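Local coordinates for protein maleylpyruvate isomerase (Ralstonia sp., PDB 2V6K) that catalyses the glutathione-dependent isomerization of maleylpyruvate to fumarylpyruvate in naphthalene degradation, working as a homodimer of the zeta class of glutathione transferases, at residues H15-R18 / I19-L23. Sequence-based numbering, arbitrary orientation.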
# COMPACT_ATOMS: atom_id res chain seq x y z
N HIS A 15 -2.80 6.33 -13.69
CA HIS A 15 -2.66 5.33 -14.75
C HIS A 15 -3.23 3.99 -14.28
O HIS A 15 -4.02 3.35 -15.00
CB HIS A 15 -1.17 5.26 -15.09
CG HIS A 15 -0.81 4.38 -16.25
ND1 HIS A 15 0.51 4.20 -16.63
CD2 HIS A 15 -1.56 3.62 -17.08
CE1 HIS A 15 0.55 3.37 -17.65
NE2 HIS A 15 -0.68 3.01 -17.95
N ARG A 16 -2.85 3.58 -13.06
CA ARG A 16 -3.33 2.36 -12.43
C ARG A 16 -4.86 2.29 -12.41
O ARG A 16 -5.47 1.29 -12.82
CB ARG A 16 -2.76 2.31 -11.01
CG ARG A 16 -3.07 1.08 -10.16
CD ARG A 16 -2.78 1.38 -8.70
NE ARG A 16 -1.36 1.61 -8.48
CZ ARG A 16 -0.84 2.03 -7.32
NH1 ARG A 16 -1.63 2.31 -6.29
NH2 ARG A 16 0.48 2.17 -7.21
N LEU A 17 -5.49 3.37 -11.94
CA LEU A 17 -6.94 3.41 -11.86
C LEU A 17 -7.59 3.50 -13.24
O LEU A 17 -8.64 2.88 -13.48
CB LEU A 17 -7.39 4.54 -10.93
CG LEU A 17 -8.90 4.75 -10.76
CD1 LEU A 17 -9.60 3.45 -10.38
CD2 LEU A 17 -9.16 5.81 -9.72
N ARG A 18 -6.98 4.25 -14.15
CA ARG A 18 -7.51 4.34 -15.51
C ARG A 18 -7.57 2.97 -16.17
O ARG A 18 -8.53 2.65 -16.86
CB ARG A 18 -6.72 5.31 -16.38
CG ARG A 18 -6.91 6.78 -16.01
CD ARG A 18 -6.26 7.72 -17.03
NE ARG A 18 -4.84 7.47 -17.30
CZ ARG A 18 -3.83 8.23 -16.86
NH1 ARG A 18 -4.05 9.29 -16.08
NH2 ARG A 18 -2.59 7.91 -17.20
N ILE A 19 -6.54 2.14 -15.94
CA ILE A 19 -6.55 0.79 -16.52
C ILE A 19 -7.74 0.00 -15.99
O ILE A 19 -8.46 -0.62 -16.77
CB ILE A 19 -5.24 0.01 -16.24
CG1 ILE A 19 -4.03 0.70 -16.87
CG2 ILE A 19 -5.36 -1.42 -16.76
CD1 ILE A 19 -2.68 0.22 -16.32
N ALA A 20 -7.95 0.03 -14.68
CA ALA A 20 -9.05 -0.71 -14.06
C ALA A 20 -10.41 -0.23 -14.58
O ALA A 20 -11.27 -1.04 -14.93
CB ALA A 20 -8.98 -0.60 -12.54
N LEU A 21 -10.60 1.09 -14.64
CA LEU A 21 -11.84 1.65 -15.18
C LEU A 21 -12.07 1.21 -16.62
O LEU A 21 -13.19 0.82 -16.97
CB LEU A 21 -11.84 3.18 -15.09
CG LEU A 21 -12.00 3.77 -13.69
CD1 LEU A 21 -11.50 5.20 -13.67
CD2 LEU A 21 -13.45 3.72 -13.25
N ASN A 22 -11.03 1.25 -17.44
CA ASN A 22 -11.15 0.86 -18.84
C ASN A 22 -11.44 -0.63 -19.00
O ASN A 22 -12.25 -1.01 -19.85
CB ASN A 22 -9.90 1.23 -19.64
CG ASN A 22 -9.69 2.72 -19.75
OD1 ASN A 22 -10.54 3.51 -19.34
ND2 ASN A 22 -8.55 3.11 -20.31
N LEU A 23 -10.81 -1.47 -18.18
CA LEU A 23 -11.08 -2.90 -18.24
C LEU A 23 -12.54 -3.19 -17.92
O LEU A 23 -13.14 -4.09 -18.51
CB LEU A 23 -10.14 -3.68 -17.32
CG LEU A 23 -8.70 -3.84 -17.81
CD1 LEU A 23 -7.81 -4.32 -16.68
CD2 LEU A 23 -8.63 -4.81 -18.99
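The carbonyl oxygen L17 O accepts an i to i+4 bond from L21 N at 2.9 Å, nearly straight with an N-H...O angle of 172°. It belongs to helix 12-24, the helix of the beta-alpha-beta unit in the thioredoxin-like N-terminal domain. I19 N to H15 O and N22 N to R18 O, each 2.9 Å, continue the pattern, whereas A20 N reaches R16 O only weakly, at 3.3 Å. On one face, the end methyl CD1 of L21 comes up against the branch carbon CG of L17 at 3.9 Å, the two side chains crossing at a slant. Another face carries H15 and I19. With CG anti to the backbone N (chi1 -175°), the imidazole of H15 meets I19 CD1 obliquely, at 3.7 Å from CD2. Helix 67-77 covers the leucine face through L74, and helix 164-178 the other through P171. R16 extends toward the glutathione site: it touches the bound substrate analogue, and its NH1 is hydrogen-bonded to S67 OG. Three backbone carbonyls fix the rotation of the R18 guanidinium, A205 O at NE, F8 O at NH1 and W9 O at NH2, and the side-chain carboxamide of N22 is held at both ends, OD1 by the hydroxyl of Y28 and ND2 by A201 O. H15 CA sits over one face of the guanidinium, near its rim, while N22 CG lies 3.1 Å from R18 O.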